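Local coordinates for protein myosin-17 (Arabidopsis thaliana, PDB 7KFL) that is a plant class XI myosin motor whose globular tail, the cargo-binding domain, probably recognises the cargo to be carried along actin filaments, at residues 172-177 / 244-249; 217-222 / 277-282. One frame throughout, in Å; residues are numbered along the deposited sequence.

Interaction 1: 172-177 / 244-249; sequences DNLKKE and TQIFSF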
loop_
_atom_site.group_PDB
_atom_site.type_symbol
_atom_site.label_atom_id
_atom_site.label_comp_id
_atom_site.label_asym_id
_atom_site.label_seq_id
_atom_site.Cartn_x
_atom_site.Cartn_y
_atom_site.Cartn_z
ATOM N N ASP A 172 1.953 -5.485 -3.637
ATOM C CA ASP A 172 1.324 -6.535 -4.484
ATOM C C ASP A 172 1.611 -7.918 -3.871
ATOM O O ASP A 172 0.692 -8.755 -3.883
ATOM C CB ASP A 172 1.747 -6.385 -5.953
ATOM C CG ASP A 172 1.147 -5.170 -6.660
ATOM O OD1 ASP A 172 0.280 -4.493 -6.058
ATOM O OD2 ASP A 172 1.552 -4.902 -7.812
ATOM N N ASN A 173 2.812 -8.142 -3.323
ATOM C CA ASN A 173 3.184 -9.400 -2.612
ATOM C C ASN A 173 2.238 -9.633 -1.426
ATOM O O ASN A 173 1.812 -10.792 -1.229
ATOM C CB ASN A 173 4.633 -9.392 -2.112
ATOM C CG ASN A 173 5.655 -9.700 -3.186
ATOM O OD1 ASN A 173 5.307 -9.944 -4.340
ATOM N ND2 ASN A 173 6.925 -9.686 -2.817
ATOM N N LEU A 174 1.938 -8.577 -0.661
ATOM C CA LEU A 174 1.010 -8.613 0.501
ATOM C C LEU A 174 -0.417 -8.894 0.007
ATOM O O LEU A 174 -1.096 -9.721 0.645
ATOM C CB LEU A 174 1.106 -7.287 1.265
ATOM C CG LEU A 174 0.170 -7.112 2.461
ATOM C CD1 LEU A 174 0.176 -8.332 3.367
ATOM C CD2 LEU A 174 0.550 -5.871 3.254
ATOM N N LYS A 175 -0.840 -8.248 -1.088
ATOM C CA LYS A 175 -2.157 -8.470 -1.753
ATOM C C LYS A 175 -2.313 -9.956 -2.109
ATOM O O LYS A 175 -3.390 -10.511 -1.839
ATOM C CB LYS A 175 -2.307 -7.616 -3.018
ATOM C CG LYS A 175 -2.672 -6.153 -2.788
ATOM C CD LYS A 175 -3.120 -5.425 -4.046
ATOM C CE LYS A 175 -3.300 -3.932 -3.839
ATOM N NZ LYS A 175 -3.760 -3.244 -5.071
ATOM N N LYS A 176 -1.275 -10.565 -2.688
ATOM C CA LYS A 176 -1.266 -11.982 -3.150
ATOM C C LYS A 176 -1.371 -12.930 -1.948
ATOM O O LYS A 176 -1.927 -14.035 -2.118
ATOM C CB LYS A 176 0.008 -12.257 -3.955
ATOM C CG LYS A 176 0.192 -13.686 -4.452
ATOM C CD LYS A 176 1.645 -14.030 -4.724
ATOM C CE LYS A 176 1.868 -14.728 -6.049
ATOM N NZ LYS A 176 3.281 -14.621 -6.489
ATOM N N GLU A 177 -0.843 -12.527 -0.788
ATOM C CA GLU A 177 -0.787 -13.369 0.438
ATOM C C GLU A 177 -2.158 -13.383 1.129
ATOM O O GLU A 177 -2.552 -14.467 1.604
ATOM C CB GLU A 177 0.304 -12.867 1.385
ATOM C CG GLU A 177 0.713 -13.897 2.423
ATOM C CD GLU A 177 1.861 -13.473 3.321
ATOM O OE1 GLU A 177 2.966 -13.221 2.790
ATOM O OE2 GLU A 177 1.643 -13.382 4.548
ATOM N N THR A 244 -2.801 1.597 3.693
ATOM C CA THR A 244 -3.985 2.363 3.210
ATOM C C THR A 244 -4.431 1.791 1.858
ATOM O O THR A 244 -5.641 1.577 1.686
ATOM C CB THR A 244 -3.699 3.867 3.124
ATOM O OG1 THR A 244 -3.290 4.319 4.415
ATOM C CG2 THR A 244 -4.899 4.670 2.672
ATOM N N GLN A 245 -3.485 1.536 0.950
ATOM C CA GLN A 245 -3.751 0.946 -0.392
ATOM C C GLN A 245 -4.198 -0.516 -0.247
ATOM O O GLN A 245 -4.982 -0.973 -1.098
ATOM C CB GLN A 245 -2.518 1.066 -1.293
ATOM C CG GLN A 245 -2.240 2.492 -1.749
ATOM C CD GLN A 245 -1.415 2.560 -3.012
ATOM O OE1 GLN A 245 -0.550 1.721 -3.262
ATOM N NE2 GLN A 245 -1.672 3.575 -3.822
ATOM N N ILE A 246 -3.723 -1.223 0.783
ATOM C CA ILE A 246 -4.053 -2.660 1.037
ATOM C C ILE A 246 -5.462 -2.766 1.637
ATOM O O ILE A 246 -6.189 -3.703 1.257
ATOM C CB ILE A 246 -2.982 -3.317 1.931
ATOM C CG1 ILE A 246 -1.671 -3.519 1.168
ATOM C CG2 ILE A 246 -3.486 -4.623 2.529
ATOM C CD1 ILE A 246 -1.688 -4.689 0.210
ATOM N N PHE A 247 -5.829 -1.863 2.552
ATOM C CA PHE A 247 -7.178 -1.820 3.177
ATOM C C PHE A 247 -8.208 -1.425 2.110
ATOM O O PHE A 247 -9.340 -1.954 2.149
ATOM C CB PHE A 247 -7.195 -0.905 4.405
ATOM C CG PHE A 247 -6.887 -1.616 5.700
ATOM C CD1 PHE A 247 -5.679 -2.274 5.878
ATOM C CD2 PHE A 247 -7.804 -1.635 6.741
ATOM C CE1 PHE A 247 -5.395 -2.931 7.066
ATOM C CE2 PHE A 247 -7.518 -2.290 7.930
ATOM C CZ PHE A 247 -6.315 -2.938 8.090
ATOM N N SER A 248 -7.818 -0.545 1.184
ATOM C CA SER A 248 -8.555 -0.243 -0.074
ATOM C C SER A 248 -8.915 -1.558 -0.782
ATOM O O SER A 248 -10.103 -1.759 -1.085
ATOM C CB SER A 248 -7.758 0.675 -0.971
ATOM O OG SER A 248 -7.923 0.334 -2.339
ATOM N N PHE A 249 -7.923 -2.425 -1.007
ATOM C CA PHE A 249 -8.075 -3.760 -1.648
ATOM C C PHE A 249 -9.065 -4.617 -0.845
ATOM O O PHE A 249 -9.964 -5.227 -1.456
ATOM C CB PHE A 249 -6.706 -4.432 -1.789
ATOM C CG PHE A 249 -6.741 -5.893 -2.156
ATOM C CD1 PHE A 249 -6.988 -6.291 -3.461
ATOM C CD2 PHE A 249 -6.506 -6.868 -1.200
ATOM C CE1 PHE A 249 -7.009 -7.636 -3.799
ATOM C CE2 PHE A 249 -6.530 -8.213 -1.540
ATOM C CZ PHE A 249 -6.780 -8.595 -2.839
#

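Interaction 2: 217-222 / 277-282; sequences SIRKSL and LAELEQ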
loop_
_atom_site.group_PDB
_atom_site.type_symbol
_atom_site.label_atom_id
_atom_site.label_comp_id
_atom_site.label_asym_id
_atom_site.label_seq_id
_atom_site.Cartn_x
_atom_site.Cartn_y
_atom_site.Cartn_z
ATOM N N SER A 217 -5.760 -14.744 10.513
ATOM C CA SER A 217 -4.679 -15.093 9.550
ATOM C C SER A 217 -4.232 -13.839 8.784
ATOM O O SER A 217 -3.010 -13.668 8.585
ATOM C CB SER A 217 -5.111 -16.179 8.598
ATOM O OG SER A 217 -5.552 -17.326 9.305
ATOM N N ILE A 218 -5.190 -13.006 8.366
ATOM C CA ILE A 218 -4.948 -11.734 7.621
ATOM C C ILE A 218 -4.187 -10.766 8.535
ATOM O O ILE A 218 -3.179 -10.191 8.073
ATOM C CB ILE A 218 -6.275 -11.144 7.094
ATOM C CG1 ILE A 218 -6.822 -11.973 5.928
ATOM C CG2 ILE A 218 -6.118 -9.677 6.713
ATOM C CD1 ILE A 218 -8.250 -11.653 5.548
ATOM N N ARG A 219 -4.651 -10.607 9.777
ATOM C CA ARG A 219 -4.045 -9.719 10.808
ATOM C C ARG A 219 -2.566 -10.085 11.020
ATOM O O ARG A 219 -1.755 -9.158 11.210
ATOM C CB ARG A 219 -4.823 -9.827 12.123
ATOM C CG ARG A 219 -4.459 -8.759 13.143
ATOM C CD ARG A 219 -5.198 -8.943 14.453
ATOM N NE ARG A 219 -4.646 -8.096 15.502
ATOM C CZ ARG A 219 -5.210 -7.876 16.685
ATOM N NH1 ARG A 219 -6.367 -8.438 16.998
ATOM N NH2 ARG A 219 -4.612 -7.083 17.554
ATOM N N LYS A 220 -2.235 -11.381 10.994
ATOM C CA LYS A 220 -0.847 -11.899 11.154
ATOM C C LYS A 220 0.007 -11.448 9.965
ATOM O O LYS A 220 1.113 -10.914 10.200
ATOM C CB LYS A 220 -0.837 -13.426 11.289
ATOM C CG LYS A 220 -1.067 -13.946 12.703
ATOM C CD LYS A 220 -0.954 -15.451 12.831
ATOM C CE LYS A 220 -2.111 -16.190 12.192
ATOM N NZ LYS A 220 -2.151 -17.611 12.610
ATOM N N SER A 221 -0.491 -11.654 8.742
ATOM C CA SER A 221 0.180 -11.264 7.473
ATOM C C SER A 221 0.419 -9.748 7.453
ATOM O O SER A 221 1.518 -9.342 7.049
ATOM C CB SER A 221 -0.604 -11.723 6.269
ATOM O OG SER A 221 -0.582 -13.141 6.162
ATOM N N LEU A 222 -0.558 -8.947 7.889
ATOM C CA LEU A 222 -0.411 -7.469 7.989
ATOM C C LEU A 222 0.770 -7.143 8.910
ATOM O O LEU A 222 1.609 -6.319 8.511
ATOM C CB LEU A 222 -1.707 -6.840 8.516
ATOM C CG LEU A 222 -2.919 -6.896 7.585
ATOM C CD1 LEU A 222 -4.124 -6.235 8.236
ATOM C CD2 LEU A 222 -2.626 -6.240 6.246
ATOM N N LEU A 277 -14.094 -7.204 10.790
ATOM C CA LEU A 277 -13.760 -5.753 10.784
ATOM C C LEU A 277 -13.190 -5.345 12.150
ATOM O O LEU A 277 -12.316 -4.458 12.174
ATOM C CB LEU A 277 -15.012 -4.937 10.438
ATOM C CG LEU A 277 -15.556 -5.103 9.018
ATOM C CD1 LEU A 277 -16.798 -4.250 8.816
ATOM C CD2 LEU A 277 -14.505 -4.761 7.971
ATOM N N ALA A 278 -13.659 -5.969 13.235
ATOM C CA ALA A 278 -13.193 -5.726 14.622
ATOM C C ALA A 278 -11.731 -6.171 14.770
ATOM O O ALA A 278 -10.976 -5.479 15.482
ATOM C CB ALA A 278 -14.095 -6.435 15.603
ATOM N N GLU A 279 -11.351 -7.282 14.127
ATOM C CA GLU A 279 -9.951 -7.785 14.069
ATOM C C GLU A 279 -9.060 -6.756 13.362
ATOM O O GLU A 279 -7.967 -6.458 13.887
ATOM C CB GLU A 279 -9.885 -9.132 13.345
ATOM C CG GLU A 279 -10.340 -10.304 14.193
ATOM C CD GLU A 279 -9.306 -10.850 15.164
ATOM O OE1 GLU A 279 -8.122 -10.465 15.060
ATOM O OE2 GLU A 279 -9.687 -11.671 16.022
ATOM N N LEU A 280 -9.510 -6.239 12.213
ATOM C CA LEU A 280 -8.742 -5.285 11.368
ATOM C C LEU A 280 -8.681 -3.913 12.051
ATOM O O LEU A 280 -7.635 -3.250 11.930
ATOM C CB LEU A 280 -9.392 -5.193 9.984
ATOM C CG LEU A 280 -9.444 -6.494 9.185
ATOM C CD1 LEU A 280 -10.097 -6.265 7.831
ATOM C CD2 LEU A 280 -8.058 -7.098 9.013
ATOM N N GLU A 281 -9.755 -3.502 12.734
ATOM C CA GLU A 281 -9.795 -2.252 13.541
ATOM C C GLU A 281 -8.732 -2.346 14.641
ATOM O O GLU A 281 -7.984 -1.363 14.823
ATOM C CB GLU A 281 -11.180 -2.026 14.155
ATOM C CG GLU A 281 -11.366 -0.630 14.729
ATOM C CD GLU A 281 -12.690 -0.385 15.432
ATOM O OE1 GLU A 281 -13.540 -1.302 15.442
ATOM O OE2 GLU A 281 -12.868 0.724 15.971
ATOM N N GLN A 282 -8.678 -3.488 15.336
ATOM C CA GLN A 282 -7.716 -3.773 16.437
ATOM C C GLN A 282 -6.282 -3.640 15.909
ATOM O O GLN A 282 -5.453 -3.023 16.609
ATOM C CB GLN A 282 -7.966 -5.159 17.037
ATOM C CG GLN A 282 -9.025 -5.166 18.131
ATOM C CD GLN A 282 -8.592 -4.399 19.358
ATOM O OE1 GLN A 282 -7.415 -4.373 19.716
ATOM N NE2 GLN A 282 -9.546 -3.765 20.021
HETATM O O HOH W 1 -7.170 -7.226 19.978
#

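Interaction 1: 172-177 / 244-249
L174 meets I246 with its branched end. Its CG is anti to the backbone N (chi1 177°), and CG lies 3.8 Å from CD1 of I246, while CD2 of L174 comes equally near CG1 of I246. The two side chains cross obliquely, and Y225 of helix 205-231 also touches L174. One residue on, K175 has more of its own surface buried against 244-249 than any other residue of 172-177, and it packs with its aliphatic chain. Its CG presses on I246 CD1 at 3.5 Å and at the same time lies over one face of the F249 phenyl ring. This CH-pi contact has K175 CG 4.2 Å from the centroid of the F249 ring, 15° off the normal and displaced toward the rim. Helices 150-186 and 236-260 thus pack side by side in the long helical bundle of the globular tail, the 244-249 segment lying within the DIL family region; locally the axes run 10.4 Å apart at a crossing angle of -33°. Beyond CG the K175 chain is extended: CD stays over the same face, 4.0 Å from CD1 of F249, and CE reaches CB of F249 at 4.0 Å. The methylenes do the packing, and NZ makes a long, weak ion pair with D380. The backbone also takes part: K175 O lies 3.9 Å from CE2 of F249, with CZ nearly as close. I178 and L182, further along helix 150-186, continue the apolar surface against F249.

Interaction 2: 217-222 / 277-282
The R219 guanidinium has Q282 over one face, with CB of Q282 3.6 Å from NH1 of R219 and the backbone carbonyl of E279 on that face too. At the edge, in the guanidinium plane, lie OE1 of E279 and a water. NH1 of R219 points at OE1 of E279 in a nearly straight but weak hydrogen bond of 3.3 Å (172° at the hydrogen), part of a salt bridge. The carboxylate plane is turned 64° from the guanidinium plane, and the two side chains cross at about a right angle. E279 bends at chi2 (-81°), which folds its CD back from an extended course; its OE2 is hydrogen-bonded to NE2 of Q216. The water accepts a weak bond from NH1 of R219 and donates one to OE1 of Q282 at 2.9 Å, joining two side chains that lie side by side and point the same way. An alanine in place of R219 would probably leave E279 without this counter-charge and Q282 without the flat group packed against its CB. Helices 205-231 and 267-287, both in the helical bundle of the globular tail, run in roughly the same direction here, their axes 9.8 Å apart. Beside the group formed by R219, E279 and Q282 lies an apolar contact of I218, L222 and L280. In it, CD2 of L280 rests against both I218 and L222, one turn apart: it is 4.0 Å from CG2 of I218 and 4.1 Å from CD1 of L222. L280 and L222 cross at about a right angle. From helix 236-260, F243 touches L222 and I250 touches L280, while L181 and L182 of helix 150-186 lie against I218.

In the fold
Interactions 1 and 2 join four helices of one bundle, with centres about 13 Å apart. Interaction 1 is the deeper, about 6 Å from the centre of the chain; interaction 2 lies about 15 Å from it, with its charged edge partly exposed. F247, on the same helix as I246 and F249, bridges them: its CE1 is 3.7 Å from CD1 of L222 and its CE2 4.0 Å from CB of L280. A second link is a probable hydrogen bond of 2.8 Å between OE2 of E177 and OG of S221, joining helix 150-186 to helix 205-231. The segments alternate along the chain, each contact pairing helices separated by one long helix of the other contact.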